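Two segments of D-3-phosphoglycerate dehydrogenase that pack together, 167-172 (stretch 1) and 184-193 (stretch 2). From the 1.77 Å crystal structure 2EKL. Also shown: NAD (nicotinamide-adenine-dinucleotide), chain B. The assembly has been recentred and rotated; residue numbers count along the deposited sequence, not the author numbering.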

# COMPACT_ATOMS: atom_id res chain seq x y z
N LYS A 167 2.14 -8.79 -14.34
CA LYS A 167 1.41 -9.19 -15.52
C LYS A 167 -0.02 -9.24 -15.16
O LYS A 167 -0.41 -9.90 -14.20
CB LYS A 167 1.84 -10.58 -15.96
CG LYS A 167 3.31 -10.58 -16.36
CD LYS A 167 3.84 -11.78 -17.14
CE LYS A 167 5.38 -11.68 -17.22
NZ LYS A 167 5.95 -12.78 -17.99
N VAL A 168 -0.85 -8.52 -15.89
CA VAL A 168 -2.26 -8.44 -15.55
C VAL A 168 -3.20 -9.30 -16.39
O VAL A 168 -3.21 -9.22 -17.62
CB VAL A 168 -2.75 -6.98 -15.63
CG1 VAL A 168 -4.19 -6.88 -15.15
CG2 VAL A 168 -1.84 -6.08 -14.80
N LEU A 169 -3.99 -10.12 -15.70
CA LEU A 169 -4.99 -10.97 -16.33
C LEU A 169 -6.31 -10.48 -15.77
O LEU A 169 -6.37 -10.01 -14.63
CB LEU A 169 -4.79 -12.44 -15.94
CG LEU A 169 -3.49 -13.14 -16.34
CD1 LEU A 169 -3.55 -14.60 -15.91
CD2 LEU A 169 -3.29 -13.05 -17.85
N ALA A 170 -7.37 -10.57 -16.56
CA ALA A 170 -8.66 -10.11 -16.07
C ALA A 170 -9.80 -10.99 -16.53
O ALA A 170 -9.76 -11.55 -17.63
CB ALA A 170 -8.90 -8.67 -16.53
N TYR A 171 -10.79 -11.14 -15.67
CA TYR A 171 -11.98 -11.92 -15.98
C TYR A 171 -13.21 -11.14 -15.57
O TYR A 171 -13.25 -10.53 -14.50
CB TYR A 171 -12.00 -13.26 -15.25
CG TYR A 171 -13.34 -13.97 -15.40
CD1 TYR A 171 -13.75 -14.46 -16.65
CD2 TYR A 171 -14.22 -14.09 -14.33
CE1 TYR A 171 -15.01 -15.04 -16.82
CE2 TYR A 171 -15.48 -14.67 -14.49
CZ TYR A 171 -15.87 -15.14 -15.74
OH TYR A 171 -17.13 -15.68 -15.91
N ASP A 172 -14.21 -11.15 -16.44
CA ASP A 172 -15.46 -10.48 -16.16
C ASP A 172 -16.52 -11.26 -16.92
O ASP A 172 -16.22 -11.86 -17.95
CB ASP A 172 -15.41 -9.02 -16.64
CG ASP A 172 -16.49 -8.17 -16.00
OD1 ASP A 172 -17.68 -8.43 -16.24
OD2 ASP A 172 -16.13 -7.24 -15.24
N ASN A 184 -2.80 -3.02 -21.35
CA ASN A 184 -1.72 -4.01 -21.37
C ASN A 184 -2.06 -5.25 -20.55
O ASN A 184 -1.17 -5.96 -20.09
CB ASN A 184 -0.41 -3.41 -20.85
CG ASN A 184 0.81 -4.23 -21.25
OD1 ASN A 184 1.81 -4.27 -20.54
ND2 ASN A 184 0.72 -4.89 -22.40
N ALA A 185 -3.36 -5.50 -20.38
CA ALA A 185 -3.81 -6.67 -19.64
C ALA A 185 -4.37 -7.66 -20.65
O ALA A 185 -4.47 -7.35 -21.84
CB ALA A 185 -4.90 -6.28 -18.64
N LYS A 186 -4.72 -8.85 -20.18
CA LYS A 186 -5.28 -9.87 -21.07
C LYS A 186 -6.54 -10.48 -20.47
O LYS A 186 -6.52 -10.99 -19.36
CB LYS A 186 -4.24 -10.96 -21.33
CG LYS A 186 -4.67 -12.00 -22.35
CD LYS A 186 -3.55 -13.01 -22.62
CE LYS A 186 -3.88 -13.92 -23.79
NZ LYS A 186 -5.11 -14.72 -23.55
N ALA A 187 -7.64 -10.40 -21.21
CA ALA A 187 -8.89 -10.97 -20.75
C ALA A 187 -8.82 -12.48 -20.94
O ALA A 187 -8.48 -12.96 -22.02
CB ALA A 187 -10.07 -10.39 -21.53
N VAL A 188 -9.11 -13.22 -19.88
CA VAL A 188 -9.06 -14.68 -19.92
C VAL A 188 -10.24 -15.28 -19.16
O VAL A 188 -11.04 -14.55 -18.56
CB VAL A 188 -7.76 -15.21 -19.27
CG1 VAL A 188 -6.55 -14.67 -20.02
CG2 VAL A 188 -7.70 -14.80 -17.81
N SER A 189 -10.36 -16.60 -19.20
CA SER A 189 -11.43 -17.29 -18.48
C SER A 189 -11.07 -17.27 -17.00
O SER A 189 -9.91 -17.07 -16.65
CB SER A 189 -11.53 -18.74 -18.94
OG SER A 189 -10.32 -19.44 -18.67
N LEU A 190 -12.06 -17.48 -16.15
CA LEU A 190 -11.79 -17.49 -14.71
C LEU A 190 -10.81 -18.62 -14.40
O LEU A 190 -9.94 -18.48 -13.54
CB LEU A 190 -13.08 -17.68 -13.93
CG LEU A 190 -12.93 -17.67 -12.40
CD1 LEU A 190 -12.24 -16.38 -11.96
CD2 LEU A 190 -14.29 -17.80 -11.75
N GLU A 191 -10.95 -19.74 -15.11
CA GLU A 191 -10.07 -20.88 -14.91
C GLU A 191 -8.61 -20.52 -15.17
O GLU A 191 -7.74 -20.84 -14.37
CB GLU A 191 -10.48 -22.04 -15.82
CG GLU A 191 -9.69 -23.33 -15.60
CD GLU A 191 -10.03 -24.41 -16.61
OE1 GLU A 191 -11.23 -24.61 -16.88
OE2 GLU A 191 -9.10 -25.07 -17.12
N GLU A 192 -8.36 -19.86 -16.30
CA GLU A 192 -6.99 -19.48 -16.64
C GLU A 192 -6.45 -18.48 -15.64
O GLU A 192 -5.29 -18.56 -15.24
CB GLU A 192 -6.93 -18.90 -18.06
CG GLU A 192 -5.50 -18.78 -18.58
CD GLU A 192 -5.42 -18.24 -20.00
OE1 GLU A 192 -6.16 -18.74 -20.88
OE2 GLU A 192 -4.61 -17.33 -20.24
N LEU A 193 -7.28 -17.52 -15.25
CA LEU A 193 -6.88 -16.50 -14.29
C LEU A 193 -6.47 -17.17 -12.98
O LEU A 193 -5.39 -16.91 -12.44
CB LEU A 193 -8.02 -15.51 -14.03
CG LEU A 193 -7.73 -14.33 -13.09
CD1 LEU A 193 -8.63 -13.16 -13.45
CD2 LEU A 193 -7.93 -14.74 -11.63
PA NAD B . -18.59 -1.92 -11.55
O1A NAD B . -17.96 -0.83 -12.31
O2A NAD B . -20.08 -2.12 -11.76
O5B NAD B . -17.78 -3.26 -11.90
C5B NAD B . -18.19 -4.49 -11.35
C4B NAD B . -17.69 -5.61 -12.45
O4B NAD B . -17.68 -6.93 -11.88
C3B NAD B . -18.57 -5.52 -13.75
O3B NAD B . -17.77 -5.36 -14.91
C2B NAD B . -19.41 -6.80 -13.65
O2B NAD B . -19.92 -7.34 -14.85
C1B NAD B . -18.43 -7.64 -12.91
N9A NAD B . -19.03 -8.90 -12.35
C8A NAD B . -20.24 -9.12 -11.71
N7A NAD B . -20.34 -10.43 -11.38
C5A NAD B . -19.21 -11.05 -11.80
C6A NAD B . -18.71 -12.41 -11.75
N6A NAD B . -19.42 -13.39 -11.20
N1A NAD B . -17.42 -12.72 -12.31
C2A NAD B . -16.61 -11.72 -12.92
N3A NAD B . -17.10 -10.39 -12.97
C4A NAD B . -18.37 -10.08 -12.42
O3 NAD B . -18.39 -1.66 -9.98
PN NAD B . -17.18 -0.94 -9.19
O1N NAD B . -15.91 -1.17 -9.89
O2N NAD B . -17.62 0.49 -9.08
O5D NAD B . -17.35 -1.67 -7.80
C5D NAD B . -16.82 -2.97 -7.63
C4D NAD B . -17.12 -3.51 -6.25
O4D NAD B . -16.49 -2.75 -5.24
C3D NAD B . -18.62 -3.57 -5.84
O3D NAD B . -18.92 -4.80 -5.16
C2D NAD B . -18.79 -2.35 -5.01
O2D NAD B . -20.00 -2.35 -4.27
C1D NAD B . -17.48 -2.41 -4.27
N1N NAD B . -17.00 -1.17 -3.59
C2N NAD B . -16.49 -1.30 -2.26
C3N NAD B . -16.03 -0.14 -1.58
C7N NAD B . -15.49 -0.26 -0.20
O7N NAD B . -15.73 0.75 0.64
N7N NAD B . -14.80 -1.31 0.24
C4N NAD B . -16.11 1.17 -2.29
C5N NAD B . -16.63 1.28 -3.64
C6N NAD B . -17.08 0.09 -4.29
O HOH W 1 0.14 -6.70 -17.92

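Stretch 1 is a strand from Lys 167 to Tyr 171, and stretch 2 lays a short parallel strand beside it before turning into a helix at Leu 190. The register pairs Leu 169 with Lys 186 and Ala 170 with Ala 187, CA atoms 4.9 and 4.8 Å apart. Three backbone hydrogen bonds set it: Lys 186 N donates to Val 168 O (3.0 Å), Ala 170 N to Lys 186 O (3.0 Å), and Val 188 N to Ala 170 O (2.9 Å). This is the parallel pattern, in which one residue gives its N and O to two residues of the neighbouring strand: Lys 186 spans Val 168 and Ala 170, and Ala 170 spans Lys 186 and Val 188. Before the first direct bond, a water continues the ladder, accepting from Val 168 N (2.9 Å) and donating to Asn 184 O (2.6 Å).

Past the pairing, the backbones diverge, with CA atoms of Tyr 171 and Val 188 5.6 Å apart, and the helix begins. Ser 189 caps it: its OG, on a p rotamer, accepts from Glu 192 N at 3.1 Å, satisfying an amide that the first turn leaves without a helical carbonyl.

The side chains follow the strand's alternation. Leu 169 and Lys 186 share one face of the sheet, where Leu 169 CD2 lies 4.2 Å from Lys 186 CB; the lysine contributes its aliphatic base while its end leads away. Leu 169 CB also meets Val 188 CG2 at 4.2 Å. Ala 170 and Ala 187 occupy the other face. Leu 193 reaches back from the helix on the Leu 169 side, its CD1 3.8 Å from Tyr 171 CB and 3.9 Å from Ala 170 C. Near the start of the pairing, Val 168 CG1 packs on Ala 185 CB at 3.6 Å.

Tyr 171 points toward stretch 2 and meets the strand-to-helix turn. Leu 190 CB stands 3.8 Å from the centroid of the Tyr 171 ring and only 13° off its normal, a CH-pi contact over the face, while Val 188 O approaches the ring edge, 3.3 Å from Tyr 171 CD1. Asp 172 turns away from stretch 2, and its OD1 and OD2 accept from NAD O2B (2.9 Å) and NAD O3B (2.5 Å), a carboxylate holding both hydroxyls of the adenosine ribose.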